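Local coordinates for EGF family domain-containing protein (PDB 4Z80), which probably serves as a parasite-surface adhesin of the apical membrane antigen family, binding a RON2-like partner peptide at the moving junction during host-cell invasion, at residues M153-L158 / L192-T197; G215-Y220 / T286-L291. One frame throughout, in Å; residues are numbered along the deposited sequence.

Contact 1 of 2, residues M153-L158 / L192-T197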
ATOM      1  N   MET A 153       6.895  -5.973   4.532  1.00 11.03           N
ATOM      2  CA  MET A 153       6.761  -7.420   4.444  1.00 10.43           C
ATOM      3  C   MET A 153       8.142  -8.064   4.332  1.00 12.39           C
ATOM      4  O   MET A 153       9.095  -7.438   3.864  1.00 12.15           O
ATOM      5  CB  MET A 153       5.878  -7.800   3.254  1.00 10.72           C
ATOM      6  CG  MET A 153       5.541  -9.278   3.153  1.00 11.10           C
ATOM      7  SD  MET A 153       4.835  -9.893   4.691  1.00 12.59           S
ATOM      8  CE  MET A 153       4.485 -11.591   4.224  1.00 13.91           C
ATOM      9  N   TYR A 154       8.233  -9.315   4.775  1.00 11.29           N
ATOM     10  CA  TYR A 154       9.454 -10.104   4.635  1.00 11.86           C
ATOM     11  C   TYR A 154       9.954 -10.058   3.203  1.00 10.97           C
ATOM     12  O   TYR A 154       9.172  -9.984   2.258  1.00 13.71           O
ATOM     13  CB  TYR A 154       9.203 -11.552   5.074  1.00 13.60           C
ATOM     14  CG  TYR A 154       8.601 -11.653   6.457  1.00 11.59           C
ATOM     15  CD1 TYR A 154       9.342 -11.315   7.583  1.00 13.04           C
ATOM     16  CD2 TYR A 154       7.297 -12.079   6.636  1.00 13.13           C
ATOM     17  CE1 TYR A 154       8.798 -11.392   8.851  1.00 12.07           C
ATOM     18  CE2 TYR A 154       6.743 -12.172   7.903  1.00 14.58           C
ATOM     19  CZ  TYR A 154       7.495 -11.825   9.005  1.00 11.74           C
ATOM     20  OH  TYR A 154       6.946 -11.915  10.273  1.00 14.07           O
ATOM     21  N   ALA A 155      11.273 -10.098   3.046  1.00 13.40           N
ATOM     22  CA  ALA A 155      11.875  -9.940   1.729  1.00 12.69           C
ATOM     23  C   ALA A 155      11.493 -11.056   0.766  1.00 13.71           C
ATOM     24  O   ALA A 155      11.366 -10.831  -0.436  1.00 14.40           O
ATOM     25  CB  ALA A 155      13.375  -9.878   1.856  1.00 14.33           C
ATOM     26  N   GLY A 156      11.339 -12.259   1.293  1.00 13.30           N
ATOM     27  CA  GLY A 156      11.029 -13.409   0.470  1.00 13.62           C
ATOM     28  C   GLY A 156      10.837 -14.632   1.335  1.00 13.43           C
ATOM     29  O   GLY A 156      10.968 -14.570   2.562  1.00 15.18           O
ATOM     30  N   TYR A 157      10.517 -15.752   0.698  1.00 14.60           N
ATOM     31  CA  TYR A 157      10.269 -17.002   1.408  1.00 14.70           C
ATOM     32  C   TYR A 157      10.492 -18.157   0.430  1.00 16.35           C
ATOM     33  O   TYR A 157       9.957 -18.141  -0.678  1.00 16.41           O
ATOM     34  CB  TYR A 157       8.850 -17.031   1.997  1.00 14.49           C
ATOM     35  CG  TYR A 157       8.485 -18.358   2.612  1.00 16.43           C
ATOM     36  CD1 TYR A 157       9.126 -18.820   3.756  1.00 17.65           C
ATOM     37  CD2 TYR A 157       7.502 -19.155   2.045  1.00 19.10           C
ATOM     38  CE1 TYR A 157       8.793 -20.046   4.308  1.00 19.26           C
ATOM     39  CE2 TYR A 157       7.164 -20.372   2.595  1.00 16.63           C
ATOM     40  CZ  TYR A 157       7.811 -20.816   3.714  1.00 18.13           C
ATOM     41  OH  TYR A 157       7.464 -22.041   4.242  1.00 22.70           O
ATOM     42  N   LEU A 158      11.304 -19.132   0.850  1.00 14.78           N
ATOM     43  CA  LEU A 158      11.794 -20.228  -0.004  1.00 16.29           C
ATOM     44  C   LEU A 158      12.654 -19.655  -1.131  1.00 17.51           C
ATOM     45  O   LEU A 158      12.819 -18.446  -1.238  1.00 18.41           O
ATOM     46  CB  LEU A 158      10.635 -21.068  -0.564  1.00 16.55           C
ATOM     47  CG  LEU A 158       9.676 -21.610   0.499  1.00 15.49           C
ATOM     48  CD1 LEU A 158       8.525 -22.378  -0.132  1.00 16.72           C
ATOM     49  CD2 LEU A 158      10.408 -22.475   1.510  1.00 18.86           C
ATOM     50  N   LEU A 192       9.265 -16.059  -9.518  1.00 18.14           N
ATOM     51  CA  LEU A 192       9.854 -14.902  -8.877  1.00 18.60           C
ATOM     52  C   LEU A 192      10.948 -15.385  -7.936  1.00 15.02           C
ATOM     53  O   LEU A 192      10.677 -16.150  -7.019  1.00 17.20           O
ATOM     54  CB  LEU A 192       8.783 -14.124  -8.122  1.00 17.76           C
ATOM     55  CG  LEU A 192       9.157 -12.783  -7.485  1.00 18.47           C
ATOM     56  CD1 LEU A 192       9.674 -11.796  -8.521  1.00 18.48           C
ATOM     57  CD2 LEU A 192       7.935 -12.233  -6.757  1.00 17.48           C
ATOM     58  N   ARG A 193      12.178 -14.942  -8.175  1.00 16.97           N
ATOM     59  CA  ARG A 193      13.330 -15.494  -7.464  1.00 19.00           C
ATOM     60  C   ARG A 193      13.693 -14.714  -6.206  1.00 16.65           C
ATOM     61  O   ARG A 193      13.819 -13.490  -6.241  1.00 18.54           O
ATOM     62  CB  ARG A 193      14.558 -15.523  -8.377  1.00 22.20           C
ATOM     63  CG  ARG A 193      14.363 -16.228  -9.704  1.00 28.97           C
ATOM     64  CD  ARG A 193      14.601 -17.718  -9.611  1.00 30.32           C
ATOM     65  NE  ARG A 193      14.542 -18.335 -10.934  1.00 31.58           N
ATOM     66  CZ  ARG A 193      14.284 -19.619 -11.152  1.00 29.84           C
ATOM     67  NH1 ARG A 193      14.059 -20.444 -10.136  1.00 32.36           N
ATOM     68  NH2 ARG A 193      14.240 -20.079 -12.393  1.00 31.84           N
ATOM     69  N   PHE A 194      13.889 -15.436  -5.107  1.00 16.43           N
ATOM     70  CA  PHE A 194      14.428 -14.864  -3.878  1.00 16.61           C
ATOM     71  C   PHE A 194      15.903 -15.222  -3.807  1.00 17.39           C
ATOM     72  O   PHE A 194      16.766 -14.348  -3.795  1.00 17.78           O
ATOM     73  CB  PHE A 194      13.671 -15.399  -2.657  1.00 18.60           C
ATOM     74  CG  PHE A 194      14.131 -14.834  -1.326  1.00 14.32           C
ATOM     75  CD1 PHE A 194      14.726 -13.587  -1.222  1.00 13.39           C
ATOM     76  CD2 PHE A 194      13.943 -15.572  -0.170  1.00 15.36           C
ATOM     77  CE1 PHE A 194      15.122 -13.096   0.016  1.00 15.61           C
ATOM     78  CE2 PHE A 194      14.335 -15.083   1.067  1.00 15.52           C
ATOM     79  CZ  PHE A 194      14.924 -13.852   1.157  1.00 15.48           C
ATOM     80  N   LEU A 195      16.173 -16.523  -3.770  1.00 18.73           N
ATOM     81  CA  LEU A 195      17.533 -17.038  -3.889  1.00 19.03           C
ATOM     82  C   LEU A 195      17.655 -17.669  -5.267  1.00 20.44           C
ATOM     83  O   LEU A 195      17.141 -18.757  -5.505  1.00 22.16           O
ATOM     84  CB  LEU A 195      17.838 -18.046  -2.782  1.00 19.49           C
ATOM     85  CG  LEU A 195      17.402 -17.596  -1.388  1.00 19.25           C
ATOM     86  CD1 LEU A 195      17.757 -18.648  -0.346  1.00 23.80           C
ATOM     87  CD2 LEU A 195      18.011 -16.244  -1.032  1.00 18.29           C
ATOM     88  N   ASP A 196      18.304 -16.951  -6.176  1.00 22.70           N
ATOM     89  CA  ASP A 196      18.417 -17.379  -7.564  1.00 24.25           C
ATOM     90  C   ASP A 196      19.567 -18.362  -7.721  1.00 26.09           C
ATOM     91  O   ASP A 196      20.731 -17.972  -7.787  1.00 27.38           O
ATOM     92  CB  ASP A 196      18.623 -16.177  -8.484  1.00 25.36           C
ATOM     93  CG  ASP A 196      18.498 -16.543  -9.951  1.00 32.65           C
ATOM     94  OD1 ASP A 196      18.353 -17.747 -10.254  1.00 28.97           O
ATOM     95  OD2 ASP A 196      18.547 -15.627 -10.798  1.00 30.24           O
ATOM     96  N   THR A 197      19.224 -19.639  -7.788  1.00 28.09           N
ATOM     97  CA  THR A 197      20.220 -20.699  -7.821  1.00 30.56           C
ATOM     98  C   THR A 197      20.803 -20.876  -9.222  1.00 39.58           C
ATOM     99  O   THR A 197      21.767 -21.620  -9.410  1.00 39.29           O
ATOM    100  CB  THR A 197      19.609 -22.023  -7.337  1.00 31.18           C
ATOM    101  OG1 THR A 197      18.473 -22.349  -8.147  1.00 30.37           O
ATOM    102  CG2 THR A 197      19.170 -21.892  -5.878  1.00 32.53           C
TER
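The carbonyl oxygen of Leu158 sits against the edge of the Phe194 ring, close to its plane and 3.3 Å from Phe194 CD2. Phe194 CB also approaches that oxygen, at 3.5 Å. No hydrogen bond joins the two segments, and nearly all of the meeting is aromatic ring against main chain. Phe194 reaches across because its CG stands anti to the backbone N (chi1 -178°), which places the ring beside the carbonyl carbon, extending toward the 153-158 loop from the short link between strands 192-193 and 195-196. One face is covered by the extended backbone of Gly156, whose CA lies 3.7 Å from the Phe194 ring centroid and only 10° off the normal, a CH-pi contact that the lack of a side chain allows. Ala155 CB adds an oblique apolar touch at Phe194 CE1, 4.1 Å away. Over the opposite face stands Leu195 CD2, 4.0 Å above the plane of the Phe194 ring, so the ring is clamped between its own neighbour and the 153-158 loop, while Tyr222 packs against it edge-to-face. A positive phi at Leu158 (63°), unusual for a residue with a side chain, turns the loop so that its carbonyl faces Phe194 while its CB points away from that segment. Leu158 CG lies against a face of the Tyr157 ring. Both side chains meet the bound RON2-like peptide: Leu158 packs on Ala14 of that chain, and Tyr157 OH is hydrogen-bonded to its Ser11 O. Across the contact, Leu195 packs on Ile25 of the same peptide chain. Phe194 thus joins two segments that both touch the bound peptide, consistent with the loop-lined groove by which AMA proteins receive RON2.

Contact 2 of 2, residues G215-Y220 / T286-L291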
ATOM      1  N   GLY A 215      16.239  -3.092  -1.991  1.00 15.58           N
ATOM      2  CA  GLY A 215      17.347  -3.462  -1.128  1.00 16.65           C
ATOM      3  C   GLY A 215      17.762  -2.387  -0.147  1.00 16.03           C
ATOM      4  O   GLY A 215      17.378  -1.217  -0.277  1.00 17.16           O
ATOM      5  N   GLY A 216      18.543  -2.794   0.846  1.00 14.27           N
ATOM      6  CA  GLY A 216      19.163  -1.864   1.771  1.00 16.53           C
ATOM      7  C   GLY A 216      18.440  -1.742   3.095  1.00 16.33           C
ATOM      8  O   GLY A 216      18.811  -0.909   3.916  1.00 18.92           O
ATOM      9  N   HIS A 217      17.429  -2.581   3.308  1.00 14.90           N
ATOM     10  CA  HIS A 217      16.556  -2.455   4.476  1.00 15.16           C
ATOM     11  C   HIS A 217      16.873  -3.481   5.554  1.00 13.90           C
ATOM     12  O   HIS A 217      17.462  -4.524   5.272  1.00 16.12           O
ATOM     13  CB  HIS A 217      15.093  -2.605   4.058  1.00 13.59           C
ATOM     14  CG  HIS A 217      14.707  -1.745   2.900  1.00 14.18           C
ATOM     15  ND1 HIS A 217      14.719  -0.367   2.963  1.00 16.76           N
ATOM     16  CD2 HIS A 217      14.305  -2.060   1.646  1.00 13.76           C
ATOM     17  CE1 HIS A 217      14.339   0.126   1.796  1.00 15.11           C
ATOM     18  NE2 HIS A 217      14.080  -0.881   0.982  1.00 14.52           N
ATOM     19  N   LYS A 218      16.472  -3.189   6.790  1.00 13.72           N
ATOM     20  CA  LYS A 218      16.633  -4.127   7.888  1.00 13.54           C
ATOM     21  C   LYS A 218      15.548  -5.191   7.836  1.00 14.71           C
ATOM     22  O   LYS A 218      14.356  -4.877   7.908  1.00 14.06           O
ATOM     23  CB  LYS A 218      16.599  -3.387   9.231  1.00 16.97           C
ATOM     24  CG  LYS A 218      17.786  -2.455   9.429  1.00 19.62           C
ATOM     25  CD  LYS A 218      17.575  -1.498  10.599  1.00 25.07           C
ATOM     26  CE  LYS A 218      18.502  -0.287  10.509  1.00 33.73           C
ATOM     27  NZ  LYS A 218      18.221   0.549   9.302  1.00 40.26           N
ATOM     28  N   GLY A 219      15.960  -6.452   7.720  1.00 14.99           N
ATOM     29  CA  GLY A 219      15.025  -7.549   7.552  1.00 12.91           C
ATOM     30  C   GLY A 219      15.456  -8.824   8.253  1.00 15.51           C
ATOM     31  O   GLY A 219      16.489  -8.875   8.923  1.00 14.70           O
ATOM     32  N   TYR A 220      14.646  -9.860   8.102  1.00 12.87           N
ATOM     33  CA  TYR A 220      14.882 -11.101   8.815  1.00 13.07           C
ATOM     34  C   TYR A 220      16.071 -11.838   8.223  1.00 13.71           C
ATOM     35  O   TYR A 220      16.409 -11.663   7.056  1.00 14.80           O
ATOM     36  CB  TYR A 220      13.625 -11.981   8.813  1.00 14.59           C
ATOM     37  CG  TYR A 220      13.386 -12.912   7.632  1.00 14.17           C
ATOM     38  CD1 TYR A 220      12.890 -12.440   6.421  1.00 14.41           C
ATOM     39  CD2 TYR A 220      13.577 -14.281   7.769  1.00 14.91           C
ATOM     40  CE1 TYR A 220      12.630 -13.303   5.371  1.00 13.47           C
ATOM     41  CE2 TYR A 220      13.319 -15.149   6.726  1.00 14.75           C
ATOM     42  CZ  TYR A 220      12.852 -14.656   5.529  1.00 15.24           C
ATOM     43  OH  TYR A 220      12.589 -15.530   4.497  1.00 16.93           O
ATOM     44  N   THR A 286      12.290   6.910  -6.982  1.00 21.32           N
ATOM     45  CA  THR A 286      13.232   5.803  -7.174  1.00 17.94           C
ATOM     46  C   THR A 286      12.629   4.604  -7.903  1.00 20.00           C
ATOM     47  O   THR A 286      13.361   3.728  -8.378  1.00 22.74           O
ATOM     48  CB  THR A 286      13.782   5.308  -5.835  1.00 22.46           C
ATOM     49  OG1 THR A 286      12.724   4.693  -5.082  1.00 19.78           O
ATOM     50  CG2 THR A 286      14.379   6.460  -5.038  1.00 24.24           C
ATOM     51  N   GLY A 287      11.304   4.549  -7.974  1.00 17.55           N
ATOM     52  CA  GLY A 287      10.610   3.412  -8.545  1.00 18.23           C
ATOM     53  C   GLY A 287      10.492   2.218  -7.609  1.00 14.44           C
ATOM     54  O   GLY A 287       9.985   1.170  -8.005  1.00 17.57           O
ATOM     55  N   GLU A 288      10.924   2.357  -6.361  1.00 16.95           N
ATOM     56  CA  GLU A 288      10.841   1.231  -5.445  1.00 16.04           C
ATOM     57  C   GLU A 288       9.394   0.912  -5.058  1.00 15.02           C
ATOM     58  O   GLU A 288       8.629   1.807  -4.669  1.00 16.14           O
ATOM     59  CB  GLU A 288      11.666   1.483  -4.185  1.00 17.28           C
ATOM     60  CG  GLU A 288      11.615   0.302  -3.227  1.00 16.33           C
ATOM     61  CD  GLU A 288      12.641   0.382  -2.121  1.00 21.44           C
ATOM     62  OE1 GLU A 288      13.172   1.486  -1.872  1.00 28.60           O
ATOM     63  OE2 GLU A 288      12.919  -0.664  -1.505  1.00 17.88           O
ATOM     64  N   CYS A 289       9.037  -0.366  -5.163  1.00 15.41           N
ATOM     65  CA  CYS A 289       7.753  -0.889  -4.700  1.00 14.72           C
ATOM     66  C   CYS A 289       8.020  -1.795  -3.504  1.00 14.69           C
ATOM     67  O   CYS A 289       8.693  -2.817  -3.639  1.00 16.20           O
ATOM     68  CB  CYS A 289       7.036  -1.654  -5.820  1.00 15.55           C
ATOM     69  SG  CYS A 289       5.476  -2.439  -5.360  1.00 19.91           S
ATOM     70  N   ARG A 290       7.501  -1.420  -2.338  1.00 12.79           N
ATOM     71  CA  ARG A 290       7.729  -2.178  -1.107  1.00 12.33           C
ATOM     72  C   ARG A 290       6.398  -2.658  -0.540  1.00 12.77           C
ATOM     73  O   ARG A 290       5.532  -1.850  -0.223  1.00 13.42           O
ATOM     74  CB  ARG A 290       8.463  -1.322  -0.077  1.00 11.86           C
ATOM     75  CG  ARG A 290       9.070  -2.122   1.053  1.00 13.23           C
ATOM     76  CD  ARG A 290      10.465  -2.621   0.666  1.00 13.41           C
ATOM     77  NE  ARG A 290      11.033  -3.484   1.697  1.00 12.50           N
ATOM     78  CZ  ARG A 290      11.493  -3.043   2.864  1.00 12.84           C
ATOM     79  NH1 ARG A 290      11.439  -1.748   3.150  1.00 12.14           N
ATOM     80  NH2 ARG A 290      11.993  -3.891   3.748  1.00 12.16           N
ATOM     81  N   LEU A 291       6.232  -3.971  -0.434  1.00 11.32           N
ATOM     82  CA  LEU A 291       5.039  -4.553   0.166  1.00 10.93           C
ATOM     83  C   LEU A 291       5.055  -4.318   1.670  1.00 12.57           C
ATOM     84  O   LEU A 291       6.112  -4.400   2.294  1.00 11.33           O
ATOM     85  CB  LEU A 291       4.962  -6.050  -0.125  1.00 11.89           C
ATOM     86  CG  LEU A 291       4.928  -6.442  -1.605  1.00 12.00           C
ATOM     87  CD1 LEU A 291       4.938  -7.953  -1.722  1.00 14.66           C
ATOM     88  CD2 LEU A 291       3.736  -5.859  -2.334  1.00 15.53           C
TER
HETATM   89  O   HOH W   1      16.089   0.741  -1.579  1.00 31.19           O
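His217 lies between two side chains that use it differently: Arg290 covers a face and Glu288 meets the edge. The guanidinium is stacked flat on the imidazole, centres 3.7 Å apart and planes only 9° from parallel, with NH1 above the middle of the ring. Arg290 gets there through a bend at chi2 (86°), sliding past His217 in the opposite direction, and NH1 is also hydrogen-bonded to Lys118 O. Glu288 reaches in extended, and its OE2 accepts a nearly straight bond from His217 NE2 (2.8 Å, 169°) on its syn side, the carboxylate almost coplanar with the ring. The carboxylate would probably favour a protonated His217, and the stacked guanidinium would probably oppose it. Glu288 stands just before strand 289-291 and Arg290 on it, at the border of a four-stranded antiparallel sheet; between them Cys289 is disulfide-bonded to Cys255 of helix 252-262, a helix-to-sheet tether consistent with the PAN-type fold of AMA proteins. An ST turn precedes the strand, with Thr286 OG1 accepting from Glu288 N. Lys214 N is a second donor to OE2, while OE1 takes a bond from a water that also donates to Gly215 O, which lies over the other face of the imidazole, offset toward its rim.

Overall arrangement
Contacts 1 and 2 follow one another along the chain, their centres 13 Å apart, and they touch directly. Tyr220, next to the strand of segment 215-220, hydrogen-bonds through OH to Gly156 O at 2.7 Å, and the same hydroxyl packs 3.9 Å from Phe194 CE2. A second link is Met153 N to Leu291 O, 2.8 Å, which fastens the start of loop 153-158 to strand 289-291. The polar cluster of contact 2 lies deeper, its centre about 14 Å from the centre of the chain, against about 22 Å for contact 1. Contact 1 borders the RON2-like peptide, which is within reach of five of its residues, consistent with a path from the disulfide-tethered sheet outward to the groove.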